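Local atomic coordinates of AxyAgu115A (Amphibacillus xylanus NBRC 15112, PDB entry 6NPS), a protein that probably acts as a family GH115 alpha-glucuronidase, hydrolysing glucuronic acid side groups from glucuronoxylan. Residues 201-204 and 205-209; 499-502 and 503-507; 605-608 and 609-612. The protein carries 3 engineered substitutions. All blocks are in the same frame, centred on the assembly; numbering follows the deposited sequence. Where two conformers were deposited one is given.

In the fold
All three contacts illustrate one principle, that side chains three or four residues apart on a helix meet over a single turn. Interaction 1 closes helix 195-207, between strands 170-174 and 212-214 of the eight-stranded parallel barrel. Interaction 2 opens helix 500-519, which packs against helix 537-558, and interaction 3 follows near the start of helix 601-629, beside helix 564-596. They come in series along the chain and do not touch. The centres of interactions 1 and 2 lie about 27 Å apart, those of interactions 2 and 3 about 31 Å, and those of interactions 1 and 3 about 42 Å. The series thus runs from the barrel into the long helices that follow it, each contact joining residues within its own helix.

Interaction 1: residues 201-204 and 205-209; sequences VFEL and LLRLK
E203 and R207 stand side by side at the end of helix 195-207 and pair by the familiar i to i+4 salt bridge, here gathered on one carboxylate oxygen. E203 OE2 receives R207 NE at 2.7 Å through its anti lone pair, the one away from the other oxygen. A second donor, R207 NH2, reaches the same E203 OE2 at 3.0 Å, also on the anti side but 29° out of the carboxylate plane. Both bonds lie close to the guanidinium plane, so the arginine presents its edge, while the two flat groups are twisted 42° against each other. With CG of E203 opposite its own nitrogen (chi1 -175°) and the chain extended beyond, the acid is carried alongside the arginine, and the doubled grip should limit rotation of both groups. At the root of the pair, R207 CG sits 3.3 Å from E203 O, which also accepts the backbone N-H of R207.

A closely packed apolar turn lies next to it. L204 CD1 meets L208 CD1 at 3.8 Å as the two leucines cross obliquely, and L208 CG presses to 3.2 Å from L204 O. All the touching residues are buried; beyond them, at partly exposed K209, the turn opens, its NZ pairing with D466. The positive phi of K209 makes it the C' residue of a Schellman motif, and K209 N returns to L206 O at 2.9 Å.

D42 takes the R207 NH1 end in a second salt bridge, and F128 of helix 120-133 touches R207 and L206. Around the barrel, L208 packs on L461 and L465 of helix 458-469, whereas F202 and L206 meet Y238 of helix 230-238, so the turn is wedged between two flanking helices just before strand 212-214.

Interaction 2: residues 499-502 and 503-507; sequences NLEQ and KDKVF
E501 O is held by two backbone N-H groups of the following turn: K505 N donates at 3.1 Å, and D504 N adds a weak bond at 3.3 Å to the same E501 O. This belongs to the first turns of helix 500-519, where leading amides lack a preceding turn and side chains stand in for it. N499, at the N-cap, does so with Q502 in a capping box. Q502 N donates to N499 OD1 at 2.9 Å, nearly along the C=O axis, and in return N499 N reaches Q502 OE1 at 2.8 Å, in the plane of the amide and on a lone pair. With CG on the side of its own nitrogen (chi1 -65°), the extended chain of Q502 is turned back beside the N-cap, where its amide meets N499 N and its NE2 also donates to E558.

Further on, K503 runs over the carbonyl of N499. K503 N bonds N499 O at 2.9 Å, and a bend at chi3 (-68°) brings K503 CE back to 3.6 Å from the same N499 O before NZ goes on to a salt bridge with E491 of helix 482-494.

E501 and K505 lie alongside, pointing the same way. Their salt bridge is long and weak, E501 OE1 to K505 NZ 3.5 Å, for the stronger partner of K505 is E554 on helix 537-558. A methionine in place of K505 would probably leave E554 without its positive mate and remove the weak hold on E501. The chemistry suggests a helix start closed by its capping box: the acid of E501, close to the positive end of the helix dipole, is likely to be eased by it, while both lysines serve to tie this turn to neighbouring helices.

Interaction 3: residues 605-608 and 609-612; sequences LAEQ and VKAC
K610 lies alongside E607, one turn back on helix 601-629, and its side chain makes an i to i+3 contact that can be traced atom by atom. CB begins against the backbone, 3.5 Å from E607 O. Further out, K610 CD comes to 4.1 Å from E607 OE2, and the bend at chi3 (-47°) swings K610 CE to 3.1 Å from the same E607 OE2. At the tip, K610 NZ gives E607 OE2 a hydrogen bond of 2.9 Å within a salt bridge, coming from the syn side and 27° out of the carboxylate plane. The other oxygen, E607 OE1, is 3.0 Å from K610 NZ in a weak bond. E607 answers with a bend of its own, chi2 -62°, which curls the carboxylate towards the lysine. Because K610 was modelled in two conformers, this grip describes one of them and is likely to be partial; the stronger polar partner of E607 is Y657, whose OH is hydrogen-bonded to OE1.

Along the backbone the turn is regular. V609 CG2 rests 3.3 Å from L605 O, the carbonyl that also receives V609 N, and C612 N bonds Q608 O at 3.1 Å.

A606 and V609 press on L655 of strand 655-657, the strand that also carries Y657, and K610 packs on L659 of the second subunit. V609 also meets L587, and C612 meets M584, both on the long helix 564-596, to which the turn is thereby joined.

Interaction 1: residues 201-204 and 205-209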
ATOM      1  N   VAL A 201      -0.801  35.787 -32.408  1.00 34.83           N
ATOM      2  CA  VAL A 201      -1.505  34.543 -32.718  1.00 35.85           C
ATOM      3  C   VAL A 201      -1.810  34.470 -34.213  1.00 34.32           C
ATOM      4  O   VAL A 201      -1.603  33.434 -34.858  1.00 35.23           O
ATOM      5  CB  VAL A 201      -2.801  34.449 -31.884  1.00 38.43           C
ATOM      6  CG1 VAL A 201      -3.661  33.267 -32.318  1.00 34.03           C
ATOM      7  CG2 VAL A 201      -2.462  34.357 -30.431  1.00 37.01           C
ATOM      8  N   PHE A 202      -2.354  35.553 -34.774  1.00 30.80           N
ATOM      9  CA  PHE A 202      -2.676  35.547 -36.195  1.00 31.68           C
ATOM     10  C   PHE A 202      -1.415  35.328 -37.035  1.00 34.88           C
ATOM     11  O   PHE A 202      -1.451  34.611 -38.038  1.00 33.83           O
ATOM     12  CB  PHE A 202      -3.360  36.847 -36.621  1.00 31.76           C
ATOM     13  CG  PHE A 202      -4.680  37.139 -35.900  1.00 36.43           C
ATOM     14  CD1 PHE A 202      -5.487  36.115 -35.410  1.00 38.32           C
ATOM     15  CD2 PHE A 202      -5.095  38.446 -35.731  1.00 34.25           C
ATOM     16  CE1 PHE A 202      -6.688  36.404 -34.752  1.00 38.02           C
ATOM     17  CE2 PHE A 202      -6.305  38.759 -35.064  1.00 36.71           C
ATOM     18  CZ  PHE A 202      -7.105  37.732 -34.596  1.00 37.08           C
ATOM     19  N   GLU A 203      -0.303  35.960 -36.652  1.00 35.55           N
ATOM     20  CA  GLU A 203       0.930  35.816 -37.424  1.00 38.61           C
ATOM     21  C   GLU A 203       1.427  34.378 -37.391  1.00 37.93           C
ATOM     22  O   GLU A 203       1.826  33.827 -38.424  1.00 35.40           O
ATOM     23  CB  GLU A 203       2.003  36.770 -36.887  1.00 45.24           C
ATOM     24  CG  GLU A 203       3.277  36.779 -37.718  1.00 54.45           C
ATOM     25  CD  GLU A 203       4.416  37.630 -37.135  1.00 58.09           C
ATOM     26  OE1 GLU A 203       4.158  38.536 -36.302  1.00 58.02           O
ATOM     27  OE2 GLU A 203       5.575  37.393 -37.550  1.00 53.45           O
ATOM     28  N   LEU A 204       1.407  33.751 -36.210  1.00 33.53           N
ATOM     29  CA  LEU A 204       1.843  32.370 -36.089  1.00 36.77           C
ATOM     30  C   LEU A 204       1.000  31.461 -36.970  1.00 37.71           C
ATOM     31  O   LEU A 204       1.533  30.610 -37.690  1.00 38.78           O
ATOM     32  CB  LEU A 204       1.772  31.923 -34.634  1.00 31.65           C
ATOM     33  CG  LEU A 204       1.997  30.432 -34.411  1.00 34.02           C
ATOM     34  CD1 LEU A 204       3.458  29.973 -34.745  1.00 36.25           C
ATOM     35  CD2 LEU A 204       1.658  30.050 -32.974  1.00 33.18           C
ATOM     36  N   LEU A 205      -0.322  31.623 -36.908  1.00 32.98           N
ATOM     37  CA  LEU A 205      -1.242  30.824 -37.720  1.00 30.90           C
ATOM     38  C   LEU A 205      -0.920  30.940 -39.213  1.00 30.68           C
ATOM     39  O   LEU A 205      -0.820  29.931 -39.929  1.00 34.10           O
ATOM     40  CB  LEU A 205      -2.676  31.305 -37.473  1.00 28.74           C
ATOM     41  CG  LEU A 205      -3.718  30.579 -38.326  1.00 32.80           C
ATOM     42  CD1 LEU A 205      -3.800  29.132 -37.863  1.00 30.68           C
ATOM     43  CD2 LEU A 205      -5.073  31.274 -38.153  1.00 34.54           C
ATOM     44  N   LEU A 206      -0.799  32.171 -39.706  1.00 28.51           N
ATOM     45  CA  LEU A 206      -0.570  32.373 -41.131  1.00 30.96           C
ATOM     46  C   LEU A 206       0.839  31.929 -41.552  1.00 32.82           C
ATOM     47  O   LEU A 206       1.025  31.446 -42.673  1.00 30.34           O
ATOM     48  CB  LEU A 206      -0.797  33.838 -41.491  1.00 30.47           C
ATOM     49  CG  LEU A 206      -2.234  34.383 -41.412  1.00 33.37           C
ATOM     50  CD1 LEU A 206      -2.241  35.895 -41.516  1.00 35.39           C
ATOM     51  CD2 LEU A 206      -3.061  33.772 -42.594  1.00 33.73           C
ATOM     52  N   ARG A 207       1.842  32.087 -40.681  1.00 31.01           N
ATOM     53  CA  ARG A 207       3.177  31.604 -41.045  1.00 30.93           C
ATOM     54  C   ARG A 207       3.200  30.090 -41.164  1.00 37.12           C
ATOM     55  O   ARG A 207       3.989  29.530 -41.960  1.00 34.78           O
ATOM     56  CB  ARG A 207       4.210  32.087 -40.022  1.00 31.66           C
ATOM     57  CG  ARG A 207       4.632  33.563 -40.223  1.00 32.49           C
ATOM     58  CD  ARG A 207       5.751  33.951 -39.260  1.00 32.19           C
ATOM     59  NE  ARG A 207       6.101  35.380 -39.261  1.00 36.84           N
ATOM     60  CZ  ARG A 207       7.069  35.926 -40.017  1.00 41.17           C
ATOM     61  NH1 ARG A 207       7.768  35.172 -40.873  1.00 37.13           N
ATOM     62  NH2 ARG A 207       7.352  37.232 -39.905  1.00 40.98           N
ATOM     63  N   LEU A 208       2.355  29.398 -40.376  1.00 33.11           N
ATOM     64  CA  LEU A 208       2.220  27.951 -40.495  1.00 27.47           C
ATOM     65  C   LEU A 208       1.254  27.560 -41.609  1.00 27.61           C
ATOM     66  O   LEU A 208       0.928  26.393 -41.748  1.00 38.73           O
ATOM     67  CB  LEU A 208       1.754  27.353 -39.153  1.00 27.72           C
ATOM     68  CG  LEU A 208       2.699  27.604 -37.981  1.00 38.59           C
ATOM     69  CD1 LEU A 208       2.111  27.043 -36.689  1.00 41.26           C
ATOM     70  CD2 LEU A 208       4.049  26.979 -38.242  1.00 38.35           C
ATOM     71  N   LYS A 209       0.815  28.518 -42.408  1.00 29.57           N
ATOM     72  CA  LYS A 209      -0.085  28.317 -43.547  1.00 38.86           C
ATOM     73  C   LYS A 209      -1.496  27.877 -43.129  1.00 37.69           C
ATOM     74  O   LYS A 209      -2.215  27.236 -43.921  1.00 34.62           O
ATOM     75  CB  LYS A 209       0.516  27.336 -44.558  1.00 43.55           C
ATOM     76  CG  LYS A 209       1.937  27.775 -44.991  1.00 54.99           C
ATOM     77  CD  LYS A 209       2.631  26.751 -45.851  1.00 58.86           C
ATOM     78  CE  LYS A 209       2.949  25.493 -45.059  1.00 64.98           C
ATOM     79  NZ  LYS A 209       4.340  25.487 -44.502  1.00 66.24           N
TER

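Interaction 2: residues 499-502 and 503-507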
ATOM      1  N   ASN A 499      25.774  22.472 -35.376  1.00 41.95           N
ATOM      2  CA  ASN A 499      26.340  21.757 -36.509  1.00 42.87           C
ATOM      3  C   ASN A 499      25.557  20.456 -36.712  1.00 44.92           C
ATOM      4  O   ASN A 499      24.589  20.152 -35.996  1.00 39.64           O
ATOM      5  CB  ASN A 499      27.843  21.530 -36.307  1.00 43.09           C
ATOM      6  CG  ASN A 499      28.167  20.722 -35.068  1.00 47.82           C
ATOM      7  OD1 ASN A 499      27.418  19.826 -34.657  1.00 47.25           O
ATOM      8  ND2 ASN A 499      29.317  21.021 -34.466  1.00 51.42           N
ATOM      9  N   LEU A 500      26.006  19.653 -37.679  1.00 44.82           N
ATOM     10  CA  LEU A 500      25.289  18.427 -38.014  1.00 47.73           C
ATOM     11  C   LEU A 500      25.138  17.497 -36.808  1.00 43.84           C
ATOM     12  O   LEU A 500      24.044  16.962 -36.549  1.00 38.02           O
ATOM     13  CB  LEU A 500      26.004  17.728 -39.167  1.00 57.13           C
ATOM     14  CG  LEU A 500      25.280  16.476 -39.628  1.00 67.88           C
ATOM     15  CD1 LEU A 500      25.265  16.450 -41.148  1.00 72.90           C
ATOM     16  CD2 LEU A 500      25.956  15.227 -39.024  1.00 72.99           C
ATOM     17  N   GLU A 501      26.233  17.274 -36.060  1.00 41.40           N
ATOM     18  CA  GLU A 501      26.183  16.376 -34.915  1.00 40.06           C
ATOM     19  C   GLU A 501      25.265  16.926 -33.819  1.00 39.91           C
ATOM     20  O   GLU A 501      24.555  16.161 -33.150  1.00 37.32           O
ATOM     21  CB  GLU A 501      27.607  16.144 -34.377  1.00 47.27           C
ATOM     22  CG  GLU A 501      27.671  15.749 -32.910  1.00 62.25           C
ATOM     23  CD  GLU A 501      29.096  15.707 -32.357  1.00 79.03           C
ATOM     24  OE1 GLU A 501      29.279  15.272 -31.191  1.00 78.81           O
ATOM     25  OE2 GLU A 501      30.026  16.125 -33.086  1.00 84.77           O
ATOM     26  N   GLN A 502      25.271  18.250 -33.614  1.00 34.09           N
ATOM     27  CA  GLN A 502      24.370  18.844 -32.625  1.00 36.67           C
ATOM     28  C   GLN A 502      22.910  18.720 -33.050  1.00 34.28           C
ATOM     29  O   GLN A 502      22.023  18.477 -32.208  1.00 38.03           O
ATOM     30  CB  GLN A 502      24.746  20.302 -32.383  1.00 34.21           C
ATOM     31  CG  GLN A 502      26.133  20.435 -31.745  1.00 36.83           C
ATOM     32  CD  GLN A 502      26.597  21.857 -31.690  1.00 40.20           C
ATOM     33  OE1 GLN A 502      26.575  22.571 -32.701  1.00 38.16           O
ATOM     34  NE2 GLN A 502      27.008  22.302 -30.497  1.00 44.52           N
ATOM     35  N   LYS A 503      22.631  18.893 -34.344  1.00 35.93           N
ATOM     36  CA  LYS A 503      21.256  18.738 -34.818  1.00 35.71           C
ATOM     37  C   LYS A 503      20.782  17.306 -34.677  1.00 36.43           C
ATOM     38  O   LYS A 503      19.594  17.082 -34.415  1.00 34.42           O
ATOM     39  CB  LYS A 503      21.127  19.213 -36.264  1.00 36.76           C
ATOM     40  CG  LYS A 503      21.114  20.711 -36.329  1.00 37.38           C
ATOM     41  CD  LYS A 503      20.963  21.270 -37.726  1.00 43.69           C
ATOM     42  CE  LYS A 503      22.205  20.974 -38.548  1.00 48.14           C
ATOM     43  NZ  LYS A 503      22.321  21.901 -39.718  1.00 57.07           N
ATOM     44  N   ASP A 504      21.674  16.316 -34.783  1.00 39.36           N
ATOM     45  CA  ASP A 504      21.163  14.973 -34.553  1.00 43.01           C
ATOM     46  C   ASP A 504      20.928  14.734 -33.074  1.00 32.75           C
ATOM     47  O   ASP A 504      20.099  13.903 -32.705  1.00 33.15           O
ATOM     48  CB  ASP A 504      22.073  13.890 -35.118  1.00 57.11           C
ATOM     49  CG  ASP A 504      21.356  12.523 -35.198  1.00 79.84           C
ATOM     50  OD1 ASP A 504      20.674  12.247 -36.218  1.00 85.57           O
ATOM     51  OD2 ASP A 504      21.448  11.731 -34.234  1.00 86.38           O
ATOM     52  N   LYS A 505      21.644  15.437 -32.203  1.00 29.94           N
ATOM     53  CA  LYS A 505      21.326  15.332 -30.791  1.00 30.44           C
ATOM     54  C   LYS A 505      19.963  15.963 -30.503  1.00 28.50           C
ATOM     55  O   LYS A 505      19.171  15.401 -29.733  1.00 31.01           O
ATOM     56  CB  LYS A 505      22.435  15.974 -29.963  1.00 34.01           C
ATOM     57  CG  LYS A 505      23.731  15.117 -29.953  1.00 36.63           C
ATOM     58  CD  LYS A 505      24.863  15.826 -29.224  1.00 41.31           C
ATOM     59  CE  LYS A 505      26.100  14.925 -29.231  1.00 47.19           C
ATOM     60  NZ  LYS A 505      27.177  15.552 -28.451  1.00 52.72           N
ATOM     61  N   VAL A 506      19.663  17.111 -31.129  1.00 32.54           N
ATOM     62  CA  VAL A 506      18.322  17.700 -30.983  1.00 30.13           C
ATOM     63  C   VAL A 506      17.260  16.709 -31.440  1.00 31.16           C
ATOM     64  O   VAL A 506      16.214  16.561 -30.803  1.00 30.50           O
ATOM     65  CB  VAL A 506      18.212  19.024 -31.755  1.00 33.90           C
ATOM     66  CG1 VAL A 506      16.731  19.535 -31.716  1.00 28.78           C
ATOM     67  CG2 VAL A 506      19.178  20.049 -31.152  1.00 36.69           C
ATOM     68  N   PHE A 507      17.520  15.988 -32.534  1.00 27.06           N
ATOM     69  CA  PHE A 507      16.555  14.981 -32.973  1.00 27.61           C
ATOM     70  C   PHE A 507      16.349  13.900 -31.907  1.00 32.47           C
ATOM     71  O   PHE A 507      15.206  13.525 -31.612  1.00 34.35           O
ATOM     72  CB  PHE A 507      17.002  14.350 -34.294  1.00 32.91           C
ATOM     73  CG  PHE A 507      16.107  13.223 -34.720  1.00 40.52           C
ATOM     74  CD1 PHE A 507      14.845  13.485 -35.251  1.00 40.76           C
ATOM     75  CD2 PHE A 507      16.473  11.905 -34.502  1.00 40.10           C
ATOM     76  CE1 PHE A 507      13.992  12.454 -35.597  1.00 44.25           C
ATOM     77  CE2 PHE A 507      15.632  10.866 -34.847  1.00 49.55           C
ATOM     78  CZ  PHE A 507      14.372  11.146 -35.399  1.00 51.05           C
TER

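Interaction 3: residues 605-608 and 609-612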
ATOM      1  N   LEU A 605      17.707   6.772  -2.635  1.00 28.73           N
ATOM      2  CA  LEU A 605      16.738   6.966  -3.704  1.00 28.28           C
ATOM      3  C   LEU A 605      15.734   8.050  -3.323  1.00 29.68           C
ATOM      4  O   LEU A 605      15.326   8.858  -4.172  1.00 32.86           O
ATOM      5  CB  LEU A 605      16.034   5.636  -4.015  1.00 29.72           C
ATOM      6  CG  LEU A 605      16.885   4.580  -4.708  1.00 32.91           C
ATOM      7  CD1 LEU A 605      16.194   3.195  -4.701  1.00 32.69           C
ATOM      8  CD2 LEU A 605      17.181   5.020  -6.136  1.00 34.04           C
ATOM      9  N   ALA A 606      15.367   8.128  -2.037  1.00 29.12           N
ATOM     10  CA  ALA A 606      14.431   9.174  -1.615  1.00 30.20           C
ATOM     11  C   ALA A 606      15.018  10.563  -1.847  1.00 35.54           C
ATOM     12  O   ALA A 606      14.307  11.493  -2.274  1.00 30.82           O
ATOM     13  CB  ALA A 606      14.071   9.004  -0.135  1.00 28.04           C
ATOM     14  N   GLU A 607      16.298  10.737  -1.518  1.00 32.97           N
ATOM     15  CA  GLU A 607      16.956  12.016  -1.757  1.00 35.16           C
ATOM     16  C   GLU A 607      16.989  12.343  -3.246  1.00 32.66           C
ATOM     17  O   GLU A 607      16.841  13.511  -3.623  1.00 35.67           O
ATOM     18  CB  GLU A 607      18.371  12.008  -1.173  1.00 35.78           C
ATOM     19  CG  GLU A 607      18.382  11.779   0.337  1.00 53.78           C
ATOM     20  CD  GLU A 607      17.654  12.863   1.146  1.00 68.10           C
ATOM     21  OE1 GLU A 607      17.062  12.520   2.191  1.00 72.42           O
ATOM     22  OE2 GLU A 607      17.675  14.053   0.758  1.00 74.39           O
ATOM     23  N   GLN A 608      17.132  11.332  -4.103  1.00 29.66           N
ATOM     24  CA  GLN A 608      17.099  11.582  -5.548  1.00 29.11           C
ATOM     25  C   GLN A 608      15.703  12.018  -6.010  1.00 32.82           C
ATOM     26  O   GLN A 608      15.581  12.886  -6.883  1.00 30.83           O
ATOM     27  CB  GLN A 608      17.585  10.339  -6.297  1.00 31.17           C
ATOM     28  CG  GLN A 608      19.092  10.176  -6.121  1.00 36.35           C
ATOM     29  CD  GLN A 608      19.614   8.876  -6.689  1.00 48.30           C
ATOM     30  OE1 GLN A 608      18.861   7.937  -6.913  1.00 48.71           O
ATOM     31  NE2 GLN A 608      20.926   8.816  -6.922  1.00 54.45           N
ATOM     32  N   VAL A 609      14.643  11.449  -5.423  1.00 32.51           N
ATOM     33  CA  VAL A 609      13.287  11.877  -5.760  1.00 28.59           C
ATOM     34  C   VAL A 609      13.093  13.334  -5.385  1.00 30.26           C
ATOM     35  O   VAL A 609      12.603  14.143  -6.185  1.00 30.81           O
ATOM     36  CB  VAL A 609      12.257  10.960  -5.077  1.00 28.97           C
ATOM     37  CG1 VAL A 609      10.809  11.514  -5.292  1.00 29.42           C
ATOM     38  CG2 VAL A 609      12.379   9.513  -5.595  1.00 29.24           C
ATOM     39  N   LYS A 610      13.518  13.688  -4.175  1.00 30.33           N
ATOM     40  CA  LYS A 610      13.425  15.054  -3.675  0.50 33.48           C
ATOM     41  C   LYS A 610      14.139  16.037  -4.597  1.00 34.32           C
ATOM     42  O   LYS A 610      13.643  17.148  -4.865  1.00 32.42           O
ATOM     43  CB  LYS A 610      14.033  15.100  -2.264  0.50 35.15           C
ATOM     44  CG  LYS A 610      13.378  15.999  -1.266  0.50 39.30           C
ATOM     45  CD  LYS A 610      14.189  16.103   0.065  0.50 41.90           C
ATOM     46  CE  LYS A 610      14.634  14.752   0.586  0.50 43.71           C
ATOM     47  NZ  LYS A 610      15.198  14.848   2.004  0.50 47.47           N
ATOM     48  N   ALA A 611      15.320  15.653  -5.091  1.00 33.54           N
ATOM     49  CA  ALA A 611      16.069  16.562  -5.972  1.00 33.69           C
ATOM     50  C   ALA A 611      15.369  16.766  -7.314  1.00 32.82           C
ATOM     51  O   ALA A 611      15.458  17.853  -7.898  1.00 33.72           O
ATOM     52  CB  ALA A 611      17.483  16.034  -6.209  1.00 35.24           C
ATOM     53  N   CYS A 612      14.733  15.713  -7.849  1.00 29.79           N
ATOM     54  CA  CYS A 612      13.919  15.864  -9.063  1.00 28.50           C
ATOM     55  C   CYS A 612      12.786  16.846  -8.848  1.00 28.67           C
ATOM     56  O   CYS A 612      12.468  17.674  -9.731  1.00 30.01           O
ATOM     57  CB  CYS A 612      13.342  14.509  -9.492  1.00 31.54           C
ATOM     58  SG  CYS A 612      14.585  13.442 -10.227  1.00 39.55           S
TER